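Local coordinates for mitogen activated protein kinase, putative (Leishmania donovani, PDB 4QNY), which probably transfers the gamma-phosphate of ATP to serine or threonine residues of protein substrates, as expected of a mitogen-activated protein kinase, at residues D19-L24 against L86-T91; L48-R53 against I103-M108; A76-D81 against H139-A144; Q128-Q133 against C162-C167. All coordinates share one frame; numbering follows the deposited sequence. Where two conformers were deposited one is given.

Contact 1. Residues D19-L24 against L86-T91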
# COMPACT_ATOMS: atom_id res chain seq x y z
N ASP A 19 -17.66 -15.68 -16.22
CA ASP A 19 -16.78 -16.75 -16.66
C ASP A 19 -16.98 -17.98 -15.78
O ASP A 19 -16.87 -17.91 -14.55
CB ASP A 19 -15.31 -16.30 -16.62
CG ASP A 19 -14.42 -17.13 -17.52
OD1 ASP A 19 -14.68 -18.35 -17.67
OD2 ASP A 19 -13.45 -16.58 -18.08
N ASP A 20 -17.28 -19.11 -16.41
CA ASP A 20 -17.59 -20.34 -15.69
C ASP A 20 -16.35 -20.98 -15.06
O ASP A 20 -16.46 -21.95 -14.31
CB ASP A 20 -18.27 -21.34 -16.64
CG ASP A 20 -19.46 -22.03 -16.01
OD1 ASP A 20 -20.07 -21.44 -15.09
OD2 ASP A 20 -19.79 -23.16 -16.43
N ARG A 21 -15.19 -20.42 -15.37
CA ARG A 21 -13.91 -20.95 -14.90
C ARG A 21 -13.79 -21.04 -13.38
O ARG A 21 -13.34 -22.06 -12.85
CB ARG A 21 -12.76 -20.09 -15.44
CG ARG A 21 -12.35 -20.42 -16.87
CD ARG A 21 -11.41 -19.36 -17.45
NE ARG A 21 -10.13 -19.28 -16.74
CZ ARG A 21 -9.00 -18.85 -17.28
NH1 ARG A 21 -8.98 -18.47 -18.55
NH2 ARG A 21 -7.89 -18.80 -16.57
N TYR A 22 -14.20 -19.98 -12.70
CA TYR A 22 -13.84 -19.80 -11.29
C TYR A 22 -14.84 -20.38 -10.30
O TYR A 22 -16.03 -20.06 -10.33
CB TYR A 22 -13.64 -18.31 -11.02
CG TYR A 22 -12.62 -17.68 -11.95
CD1 TYR A 22 -11.26 -17.86 -11.74
CD2 TYR A 22 -13.03 -16.92 -13.04
CE1 TYR A 22 -10.33 -17.29 -12.59
CE2 TYR A 22 -12.11 -16.35 -13.90
CZ TYR A 22 -10.76 -16.54 -13.67
OH TYR A 22 -9.84 -15.98 -14.52
N LEU A 23 -14.34 -21.25 -9.42
CA LEU A 23 -15.12 -21.82 -8.33
C LEU A 23 -14.77 -21.11 -7.03
O LEU A 23 -13.61 -21.11 -6.61
CB LEU A 23 -14.87 -23.34 -8.22
CG LEU A 23 -15.61 -24.25 -7.23
CD1 LEU A 23 -15.31 -25.70 -7.55
CD2 LEU A 23 -15.29 -23.99 -5.76
N LEU A 24 -15.77 -20.51 -6.39
CA LEU A 24 -15.54 -19.75 -5.17
C LEU A 24 -15.47 -20.66 -3.95
O LEU A 24 -16.22 -21.63 -3.84
CB LEU A 24 -16.64 -18.71 -4.97
CG LEU A 24 -16.83 -17.73 -6.13
CD1 LEU A 24 -17.80 -16.64 -5.71
CD2 LEU A 24 -15.51 -17.14 -6.56
N LEU A 86 -1.61 -9.80 -12.25
CA LEU A 86 -2.97 -9.77 -12.77
C LEU A 86 -3.22 -10.97 -13.68
O LEU A 86 -2.48 -11.19 -14.64
CB LEU A 86 -3.21 -8.47 -13.54
CG LEU A 86 -4.64 -8.19 -13.99
CD1 LEU A 86 -5.54 -7.95 -12.78
CD2 LEU A 86 -4.69 -7.00 -14.94
N ARG A 87 -4.25 -11.75 -13.37
CA ARG A 87 -4.56 -12.94 -14.15
C ARG A 87 -5.72 -12.71 -15.12
O ARG A 87 -5.71 -13.26 -16.23
CB ARG A 87 -4.88 -14.12 -13.23
CG ARG A 87 -3.76 -15.15 -13.15
CD ARG A 87 -4.31 -16.56 -13.01
NE ARG A 87 -3.27 -17.58 -13.16
CZ ARG A 87 -3.50 -18.88 -13.27
NH1 ARG A 87 -4.75 -19.34 -13.25
NH2 ARG A 87 -2.49 -19.73 -13.40
N ASN A 88 -6.71 -11.92 -14.72
CA ASN A 88 -7.88 -11.69 -15.55
C ASN A 88 -8.71 -10.48 -15.13
O ASN A 88 -8.60 -10.00 -14.01
CB ASN A 88 -8.77 -12.94 -15.55
CG ASN A 88 -9.52 -13.13 -16.85
OD1 ASN A 88 -9.80 -12.16 -17.57
ND2 ASN A 88 -9.86 -14.37 -17.17
N ILE A 89 -9.53 -9.99 -16.06
CA ILE A 89 -10.48 -8.92 -15.79
C ILE A 89 -11.87 -9.31 -16.29
O ILE A 89 -12.13 -9.31 -17.49
CB ILE A 89 -10.06 -7.59 -16.46
CG1 ILE A 89 -8.65 -7.18 -16.03
CG2 ILE A 89 -11.06 -6.49 -16.12
CD1 ILE A 89 -8.54 -6.80 -14.57
N LEU A 90 -12.76 -9.65 -15.36
CA LEU A 90 -14.10 -10.11 -15.71
C LEU A 90 -15.10 -8.96 -15.73
O LEU A 90 -15.38 -8.35 -14.70
CB LEU A 90 -14.57 -11.19 -14.74
CG LEU A 90 -13.64 -12.39 -14.57
CD1 LEU A 90 -14.26 -13.40 -13.61
CD2 LEU A 90 -13.34 -13.03 -15.91
N THR A 91 -15.64 -8.67 -16.91
CA THR A 91 -16.60 -7.59 -17.08
C THR A 91 -17.87 -8.08 -17.77
O THR A 91 -17.82 -8.97 -18.61
CB THR A 91 -15.99 -6.44 -17.91
OG1 THR A 91 -15.44 -6.98 -19.11
CG2 THR A 91 -14.89 -5.74 -17.12
O HOH W 1 -6.45 -16.40 -17.07
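Side chains meet here across one face of the N-lobe sheet of the kinase domain: the two outermost strands, 22-31 and 86-90, are separated by the rest of the sheet and touch only through what they hold over it. Tyr22 carries most of the contact. Its CG stands anti to the carbonyl carbon (chi1 -55°), which sends the ring toward strand 86-90 so that OH ends beside Asn88. The amide ND2 of Asn88 donates to Tyr22 OH at 3.1 Å in a bent bond, 145° at the hydrogen, with ring and amide planes 69° apart. ND2 also lies over one face of the Arg21 guanidinium, 4.4 Å from Arg21 NH1. Two residues on, Leu90 comes tip to tip with the ring, its CD1 3.7 Å from Tyr22 CE2, while CD2 sits 3.9 Å from Asp19 CB. Asp19 OD1 accepts from Arg21 N (3.1 Å), an Asx turn before the strand. Arg87 and Asn88 form a classic beta bulge opposite Val104. The Tyr22 side chain also touches Met51 and Val104 of the two strands in between. The chemistry is mixed, Leu90 packing beside a polar end where Arg21 NH2 and Arg87 NH1 are 4.6 Å apart. Asp41, salt-bridged to Arg21 but only weakly paired with Arg87, would be expected to temper their repulsion, and a water weakly bridges Arg21 NH2 to Arg87 O.

Contact 2. Residues L48-R53 against I103-M108. With ANP (phosphoaminophosphonic acid-adenylate ester), chain D.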
# COMPACT_ATOMS: atom_id res chain seq x y z
N LEU A 48 -5.39 -22.20 -7.11
CA LEU A 48 -5.99 -21.15 -6.30
C LEU A 48 -5.72 -19.77 -6.89
O LEU A 48 -4.67 -19.53 -7.48
CB LEU A 48 -5.47 -21.22 -4.87
CG LEU A 48 -6.03 -22.37 -4.03
CD1 LEU A 48 -5.21 -22.58 -2.78
CD2 LEU A 48 -7.49 -22.11 -3.68
N VAL A 49 -6.69 -18.88 -6.74
CA VAL A 49 -6.62 -17.55 -7.33
C VAL A 49 -7.48 -16.57 -6.53
O VAL A 49 -8.50 -16.95 -5.96
CB VAL A 49 -7.05 -17.59 -8.82
CG1 VAL A 49 -8.18 -16.61 -9.10
CG2 VAL A 49 -5.86 -17.32 -9.73
N ALA A 50 -7.05 -15.31 -6.47
CA ALA A 50 -7.79 -14.29 -5.74
C ALA A 50 -8.67 -13.47 -6.68
O ALA A 50 -8.26 -13.10 -7.77
CB ALA A 50 -6.83 -13.37 -4.99
N MET A 51 -9.90 -13.20 -6.23
CA MET A 51 -10.84 -12.43 -7.02
C MET A 51 -11.34 -11.21 -6.25
O MET A 51 -11.89 -11.34 -5.15
CB MET A 51 -12.03 -13.29 -7.45
CG MET A 51 -11.65 -14.44 -8.38
SD MET A 51 -13.08 -15.29 -9.05
CE MET A 51 -13.86 -13.96 -9.98
N LYS A 52 -11.14 -10.03 -6.83
CA LYS A 52 -11.50 -8.78 -6.18
C LYS A 52 -12.72 -8.15 -6.85
O LYS A 52 -12.64 -7.66 -7.98
CB LYS A 52 -10.32 -7.81 -6.21
CG LYS A 52 -10.54 -6.50 -5.47
CD LYS A 52 -9.28 -5.66 -5.50
CE LYS A 52 -9.44 -4.37 -4.72
NZ LYS A 52 -8.19 -3.56 -4.71
N ARG A 53 -13.85 -8.16 -6.15
CA ARG A 53 -15.09 -7.61 -6.69
C ARG A 53 -15.14 -6.10 -6.52
O ARG A 53 -14.78 -5.57 -5.47
CB ARG A 53 -16.31 -8.25 -6.02
CG ARG A 53 -17.64 -7.89 -6.67
CD ARG A 53 -18.83 -8.47 -5.91
NE ARG A 53 -20.09 -8.30 -6.62
CZ ARG A 53 -20.91 -7.27 -6.46
NH1 ARG A 53 -20.60 -6.30 -5.60
NH2 ARG A 53 -22.04 -7.20 -7.15
N ILE A 103 -11.79 -8.35 -10.45
CA ILE A 103 -10.35 -8.33 -10.69
C ILE A 103 -9.74 -9.64 -10.23
O ILE A 103 -9.85 -10.01 -9.06
CB ILE A 103 -9.66 -7.16 -9.96
CG1 ILE A 103 -10.26 -5.82 -10.41
CG2 ILE A 103 -8.16 -7.19 -10.19
CD1 ILE A 103 -9.84 -4.65 -9.55
N VAL A 104 -9.10 -10.36 -11.15
CA VAL A 104 -8.53 -11.66 -10.84
C VAL A 104 -7.01 -11.60 -10.70
O VAL A 104 -6.31 -11.28 -11.66
CB VAL A 104 -8.90 -12.70 -11.91
CG1 VAL A 104 -8.24 -14.03 -11.62
CG2 VAL A 104 -10.41 -12.85 -12.00
N MET A 105 -6.52 -11.91 -9.50
CA MET A 105 -5.10 -11.83 -9.21
C MET A 105 -4.55 -13.15 -8.68
O MET A 105 -5.31 -14.04 -8.31
CB MET A 105 -4.83 -10.72 -8.18
CG MET A 105 -5.49 -9.40 -8.50
SD MET A 105 -5.65 -8.37 -7.03
CE MET A 105 -6.79 -9.36 -6.06
N ASP A 106 -3.22 -13.27 -8.65
CA ASP A 106 -2.57 -14.40 -8.01
C ASP A 106 -2.91 -14.42 -6.52
O ASP A 106 -3.17 -13.38 -5.93
CB ASP A 106 -1.05 -14.34 -8.20
CG ASP A 106 -0.64 -14.59 -9.64
OD1 ASP A 106 -1.20 -15.50 -10.27
OD2 ASP A 106 0.25 -13.86 -10.13
N ILE A 107 -2.91 -15.61 -5.93
CA ILE A 107 -3.28 -15.74 -4.52
C ILE A 107 -2.06 -15.72 -3.61
O ILE A 107 -1.01 -16.30 -3.93
CB ILE A 107 -4.10 -17.04 -4.28
CG1 ILE A 107 -4.64 -17.09 -2.85
CG2 ILE A 107 -3.28 -18.28 -4.61
CD1 ILE A 107 -5.63 -15.99 -2.53
N MET A 108 -2.18 -15.03 -2.49
CA MET A 108 -1.16 -15.05 -1.45
C MET A 108 -1.79 -15.54 -0.15
O MET A 108 -3.00 -15.42 0.04
CB MET A 108 -0.54 -13.66 -1.26
CG MET A 108 0.24 -13.17 -2.47
SD MET A 108 1.77 -14.09 -2.75
CE MET A 108 2.77 -13.51 -1.38
PG ANP D . -9.21 -0.66 -2.94
O1G ANP D . -10.33 -1.62 -3.18
O2G ANP D . -8.25 -0.67 -4.19
O3G ANP D . -9.80 0.80 -2.78
PB ANP D . -8.87 -2.47 -0.79
O1B ANP D . -10.35 -2.43 -0.61
O2B ANP D . -8.20 -2.56 0.61
N3B ANP D . -8.34 -1.06 -1.55
PA ANP D . -7.18 -4.58 -1.39
O1A ANP D . -6.25 -3.91 -0.45
O2A ANP D . -6.56 -4.84 -2.77
O3A ANP D . -8.49 -3.71 -1.66
O5' ANP D . -7.66 -5.93 -0.72
C5' ANP D . -8.16 -5.98 0.63
C4' ANP D . -7.57 -7.18 1.33
O4' ANP D . -7.78 -8.36 0.54
C3' ANP D . -6.07 -7.14 1.56
O3' ANP D . -5.75 -6.41 2.74
C2' ANP D . -5.72 -8.62 1.69
O2' ANP D . -5.93 -9.09 3.02
C1' ANP D . -6.72 -9.27 0.73
N9 ANP D . -6.15 -9.60 -0.58
C8 ANP D . -6.07 -8.78 -1.67
N7 ANP D . -5.50 -9.33 -2.72
C5 ANP D . -5.18 -10.60 -2.27
C6 ANP D . -4.55 -11.70 -2.91
N6 ANP D . -4.11 -11.67 -4.17
N1 ANP D . -4.37 -12.82 -2.18
C2 ANP D . -4.80 -12.85 -0.92
N3 ANP D . -5.41 -11.89 -0.22
C4 ANP D . -5.57 -10.79 -0.96
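Val104 forms the apolar centre on one face of the sheet, its CG1 3.6 Å from Val49 CG1 and its CG2 beside Met51, whose side chain runs alongside it in the same direction. The other face carries Ala50, Met105 and Lys52. Met105, at the gatekeeper position of the kinase fold, is bent at chi3 (-65°), which folds CE back to 3.9 Å from Lys52 CB and to the N7 edge of the adenine of the ATP analogue ANP, obliquely to its plane. Ala50 CB lies over the face of the base at C6 and N6, whereas Ile107 CD1 comes obliquely near N1 and C2. Between the faces runs an antiparallel ladder: Ala50 with Met105 and Lys52 with Ile103 are hydrogen-bonded pairs, the straightest link being Lys52 N to Ile103 O at 2.6 Å and 171°. At the hinge, Asp106 O accepts from ANP N6 (2.6 Å) and Met108 N donates to ANP N1 (3.1 Å), the paired recognition of adenine usual in protein kinases. At the opposite end Lys52, extended from CG to its tip, brings NZ to 2.8 Å from ANP O2A and also bonds O3A and O2G; its salt bridge to Glu71 of helix 62-77 is the lysine-glutamate pair of the helix-in conformation, consistent with an active-like state. Strand 34-41 borders 48-53, strand 86-90 borders 103-106, and Tyr22 and Leu90 cover the Met51 and Val104 face.

Contact 3. Residues A76-D81 against H139-A144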
# COMPACT_ATOMS: atom_id res chain seq x y z
N ALA A 76 -1.64 -4.59 -14.57
CA ALA A 76 -1.25 -5.17 -15.85
C ALA A 76 0.10 -4.63 -16.31
O ALA A 76 0.82 -5.29 -17.07
CB ALA A 76 -2.31 -4.90 -16.90
N HIS A 77 0.44 -3.43 -15.84
CA HIS A 77 1.68 -2.77 -16.23
C HIS A 77 2.91 -3.47 -15.66
O HIS A 77 3.95 -3.54 -16.30
CB HIS A 77 1.66 -1.31 -15.80
CG HIS A 77 2.91 -0.56 -16.14
ND1 HIS A 77 3.95 -0.40 -15.24
CD2 HIS A 77 3.29 0.07 -17.27
CE1 HIS A 77 4.91 0.30 -15.81
NE2 HIS A 77 4.54 0.60 -17.05
N PHE A 78 2.78 -3.98 -14.44
CA PHE A 78 3.90 -4.61 -13.76
C PHE A 78 3.92 -6.13 -13.94
O PHE A 78 2.89 -6.79 -13.92
CB PHE A 78 3.88 -4.28 -12.26
CG PHE A 78 4.09 -2.82 -11.96
CD1 PHE A 78 5.32 -2.23 -12.19
CD2 PHE A 78 3.06 -2.05 -11.45
CE1 PHE A 78 5.51 -0.89 -11.91
CE2 PHE A 78 3.25 -0.71 -11.17
CZ PHE A 78 4.48 -0.13 -11.40
N ASN A 79 5.12 -6.67 -14.13
CA ASN A 79 5.33 -8.11 -14.20
C ASN A 79 6.53 -8.49 -13.35
O ASN A 79 7.62 -8.74 -13.87
CB ASN A 79 5.52 -8.56 -15.65
CG ASN A 79 5.50 -10.07 -15.80
OD1 ASN A 79 4.80 -10.77 -15.06
ND2 ASN A 79 6.27 -10.58 -16.75
N ASP A 80 6.33 -8.52 -12.04
CA ASP A 80 7.42 -8.74 -11.10
C ASP A 80 6.98 -9.64 -9.95
O ASP A 80 5.79 -9.71 -9.64
CB ASP A 80 7.92 -7.39 -10.57
CG ASP A 80 9.20 -7.52 -9.77
OD1 ASP A 80 10.29 -7.59 -10.39
OD2 ASP A 80 9.13 -7.54 -8.53
N ASP A 81 7.94 -10.32 -9.33
CA ASP A 81 7.63 -11.28 -8.28
C ASP A 81 7.22 -10.63 -6.96
O ASP A 81 6.56 -11.25 -6.14
CB ASP A 81 8.83 -12.21 -8.05
CG ASP A 81 9.12 -13.09 -9.25
OD1 ASP A 81 8.23 -13.86 -9.66
OD2 ASP A 81 10.25 -13.00 -9.78
N HIS A 139 11.06 0.24 -5.66
CA HIS A 139 12.03 0.75 -6.63
C HIS A 139 11.49 0.60 -8.05
O HIS A 139 11.67 1.48 -8.89
CB HIS A 139 13.37 0.03 -6.49
CG HIS A 139 14.41 0.51 -7.45
ND1 HIS A 139 14.92 -0.29 -8.45
CD2 HIS A 139 15.04 1.70 -7.56
CE1 HIS A 139 15.81 0.39 -9.14
NE2 HIS A 139 15.91 1.60 -8.62
N ILE A 140 10.83 -0.52 -8.30
CA ILE A 140 10.24 -0.80 -9.60
C ILE A 140 9.06 0.13 -9.88
O ILE A 140 8.95 0.70 -10.97
CB ILE A 140 9.78 -2.27 -9.69
CG1 ILE A 140 11.01 -3.18 -9.74
CG2 ILE A 140 8.90 -2.48 -10.91
CD1 ILE A 140 10.76 -4.56 -9.18
N ILE A 141 8.18 0.27 -8.89
CA ILE A 141 7.02 1.15 -9.01
C ILE A 141 7.45 2.60 -9.21
O ILE A 141 6.90 3.30 -10.06
CB ILE A 141 6.12 1.04 -7.76
CG1 ILE A 141 5.60 -0.39 -7.60
CG2 ILE A 141 4.96 2.03 -7.85
CD1 ILE A 141 4.98 -0.66 -6.24
N HIS A 142 8.43 3.04 -8.43
CA HIS A 142 8.92 4.42 -8.51
C HIS A 142 9.64 4.69 -9.83
O HIS A 142 9.59 5.81 -10.35
CB HIS A 142 9.85 4.73 -7.34
CG HIS A 142 9.16 4.75 -6.01
ND1 HIS A 142 9.84 4.81 -4.82
CD2 HIS A 142 7.84 4.71 -5.69
CE1 HIS A 142 8.97 4.81 -3.82
NE2 HIS A 142 7.76 4.75 -4.32
N SER A 143 10.32 3.68 -10.36
CA SER A 143 11.04 3.82 -11.62
C SER A 143 10.06 3.99 -12.78
O SER A 143 10.39 4.56 -13.81
CB SER A 143 11.95 2.62 -11.87
OG SER A 143 11.20 1.43 -12.01
N ALA A 144 8.85 3.47 -12.59
CA ALA A 144 7.80 3.60 -13.60
C ALA A 144 7.08 4.94 -13.48
O ALA A 144 6.11 5.19 -14.20
CB ALA A 144 6.81 2.45 -13.47
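From CB, the Phe78 side chain sets out just after helix 62-77 ends, with CG anti to the carbonyl carbon (chi1 -65°), and drives its ring toward the last turn of helix 124-143. CD1 comes first, 3.8 Å from Ile140 CG2, the two side chains sliding past each other in opposite directions. CE1 follows, meeting Ala144 CB at 3.9 Å as well as the same isoleucine methyl. The tip, CZ, reaches furthest and lies against the helix backbone, 3.7 Å from Ile141 CA; the Ile141 side chain crosses that of Phe78 at about a right angle, CG1 4.0 Å from CZ. One ring face is covered by the preceding residue: His77, its CG anti to the backbone N, places ND1 3.7 Å above the centre of the Phe78 ring and CE1 against Ala144 CB. At the other end of the contact Ile140 CD1 nestles against the carboxylate of Asp80, 3.3 Å from OD1. The contact packs the end of the kinase C-helix, 62-77, and the alphaC-beta4 loop after it on the alphaE helix, 124-143, of the C-lobe. Across the segments themselves it is purely van der Waals, so shape fit round one phenyl ring joins the lobes here, while a directional polar link between the same two elements lies just outside the segments, in the salt bridge of Asp80 OD2 to Arg136.

Contact 4. Residues Q128-Q133 against C162-C167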
# COMPACT_ATOMS: atom_id res chain seq x y z
N GLN A 128 14.37 -8.78 7.55
CA GLN A 128 15.28 -8.40 6.48
C GLN A 128 14.74 -8.77 5.10
O GLN A 128 14.78 -7.96 4.17
CB GLN A 128 16.65 -9.05 6.68
CG GLN A 128 17.50 -8.41 7.77
CD GLN A 128 18.67 -9.28 8.18
OE1 GLN A 128 18.71 -10.48 7.90
NE2 GLN A 128 19.65 -8.67 8.84
N PHE A 129 14.23 -9.99 4.99
CA PHE A 129 13.70 -10.48 3.72
C PHE A 129 12.40 -9.76 3.36
O PHE A 129 12.15 -9.47 2.19
CB PHE A 129 13.47 -11.99 3.79
CG PHE A 129 13.19 -12.62 2.45
CD1 PHE A 129 13.90 -12.25 1.33
CD2 PHE A 129 12.22 -13.60 2.33
CE1 PHE A 129 13.65 -12.83 0.10
CE2 PHE A 129 11.96 -14.19 1.10
CZ PHE A 129 12.67 -13.80 -0.01
N PHE A 130 11.57 -9.49 4.36
CA PHE A 130 10.34 -8.73 4.16
C PHE A 130 10.63 -7.32 3.66
O PHE A 130 10.07 -6.87 2.66
CB PHE A 130 9.53 -8.65 5.45
CG PHE A 130 8.73 -9.89 5.75
CD1 PHE A 130 8.35 -10.75 4.73
CD2 PHE A 130 8.36 -10.19 7.05
CE1 PHE A 130 7.62 -11.89 5.01
CE2 PHE A 130 7.63 -11.33 7.33
CZ PHE A 130 7.26 -12.18 6.31
N ILE A 131 11.52 -6.62 4.36
CA ILE A 131 11.83 -5.23 4.06
C ILE A 131 12.49 -5.06 2.69
O ILE A 131 12.13 -4.16 1.93
CB ILE A 131 12.75 -4.62 5.15
CG1 ILE A 131 11.98 -4.51 6.47
CG2 ILE A 131 13.26 -3.26 4.72
CD1 ILE A 131 10.72 -3.67 6.38
N TYR A 132 13.45 -5.93 2.37
CA TYR A 132 14.15 -5.83 1.10
C TYR A 132 13.21 -6.06 -0.08
O TYR A 132 13.28 -5.37 -1.09
CB TYR A 132 15.32 -6.81 1.03
CG TYR A 132 16.12 -6.68 -0.25
CD1 TYR A 132 17.08 -5.69 -0.39
CD2 TYR A 132 15.90 -7.54 -1.32
CE1 TYR A 132 17.81 -5.55 -1.55
CE2 TYR A 132 16.63 -7.41 -2.49
CZ TYR A 132 17.58 -6.42 -2.60
OH TYR A 132 18.30 -6.29 -3.76
N GLN A 133 12.32 -7.05 0.06
CA GLN A 133 11.35 -7.35 -0.99
C GLN A 133 10.41 -6.18 -1.21
O GLN A 133 10.04 -5.87 -2.34
CB GLN A 133 10.55 -8.61 -0.64
CG GLN A 133 11.30 -9.91 -0.89
CD GLN A 133 10.50 -11.12 -0.44
OE1 GLN A 133 9.99 -11.88 -1.26
NE2 GLN A 133 10.39 -11.30 0.87
N CYS A 162 7.89 -16.51 3.25
CA CYS A 162 8.29 -15.12 3.46
C CYS A 162 8.41 -14.35 2.15
O CYS A 162 8.99 -13.26 2.11
CB CYS A 162 9.61 -15.04 4.24
SG CYS A 162 9.44 -15.32 6.02
N ASP A 163 7.85 -14.90 1.08
CA ASP A 163 7.75 -14.18 -0.19
C ASP A 163 6.77 -13.03 -0.02
O ASP A 163 5.76 -13.16 0.65
CB ASP A 163 7.31 -15.11 -1.32
CG ASP A 163 8.36 -16.15 -1.67
OD1 ASP A 163 9.55 -15.92 -1.37
OD2 ASP A 163 7.99 -17.19 -2.26
N LEU A 164 7.08 -11.89 -0.64
CA LEU A 164 6.30 -10.68 -0.43
C LEU A 164 5.78 -10.09 -1.74
O LEU A 164 6.48 -10.10 -2.75
CB LEU A 164 7.15 -9.65 0.32
CG LEU A 164 6.48 -8.39 0.87
CD1 LEU A 164 7.12 -8.01 2.20
CD2 LEU A 164 6.58 -7.24 -0.12
N LYS A 165 4.56 -9.58 -1.70
CA LYS A 165 3.96 -8.93 -2.87
C LYS A 165 3.12 -7.71 -2.46
O LYS A 165 2.22 -7.81 -1.64
CB LYS A 165 3.09 -9.91 -3.65
CG LYS A 165 3.87 -10.99 -4.39
CD LYS A 165 2.96 -11.85 -5.25
CE LYS A 165 3.74 -12.97 -5.92
NZ LYS A 165 2.85 -13.84 -6.75
N ILE A 166 3.43 -6.56 -3.06
CA ILE A 166 2.69 -5.33 -2.79
C ILE A 166 1.40 -5.28 -3.61
O ILE A 166 1.40 -5.56 -4.81
CB ILE A 166 3.54 -4.08 -3.11
CG1 ILE A 166 4.72 -3.98 -2.13
CG2 ILE A 166 2.70 -2.82 -3.05
CD1 ILE A 166 5.51 -2.70 -2.26
N CYS A 167 0.29 -4.92 -2.96
CA CYS A 167 -1.00 -4.83 -3.64
C CYS A 167 -1.67 -3.48 -3.39
O CYS A 167 -1.09 -2.58 -2.78
CB CYS A 167 -1.93 -5.96 -3.18
SG CYS A 167 -2.51 -5.83 -1.48
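Gln133, with CG anti to the carbonyl carbon (chi1 -78°) and an extended chain beyond, swings its amide off helix 124-143 to the turn that leads into strand 164-166, while Phe129 (chi1 -169°) and Phe130 set their rings on the same turn. This is a helix packed against a beta hairpin of the kinase C-lobe, strands 156-158 and 164-166, which follows the catalytic loop and leads on to Asp168, a magnesium ligand. Gln133 NE2 donates to Cys162 O at 2.7 Å, nearly straight and in the carbonyl plane, and its second hydrogen goes to Phe129 O (2.9 Å) one helical turn back. OE1 in turn accepts from Leu164 N at 3.0 Å, the donor lying well above the carbonyl plane. With both ends of the amide engaged, its rotation is fixed. NE2 also sits 3.2 Å above the centre of the Phe129 ring, whose edge meets Cys162 CB in plane. Cys162, in a left-handed backbone conformation (phi 63°), presents its carbonyl to the glutamine and its sulfur to Phe130, an oblique sulfur-aromatic contact with SG 4.5 Å from the ring centroid. Asn82 ND2 bonds Leu164 O and, weakly, Gln133 OE1. Leu164, CG anti to its backbone N, lays CB on Gln133 CB and NE2 and turns CD1 to Phe130, 3.2 Å from Phe130 O.

How the contacts relate
Contacts 1 and 2 share the five-stranded N-lobe sheet and are both buried; they touch directly, Arg87 and Asn88 being backbone partners of Val104. Contact 2 is the core of that sheet, built on a backbone ladder and meeting the nucleotide, whereas contact 1 joins the sheet's outer strands through side chains. Contacts 3 and 4 both use helix 124-143 and are partly buried; contact 3, between the lobes, is largely apolar with a carboxylate at its edge, while contact 4 grips a turn through a glutamine amide. Met108 packs on Lys165, linking contacts 2 and 4, Asp81 O meets Lys165 CG between contacts 3 and 4, and Leu86 packs on Ala76, linking contacts 1 and 3.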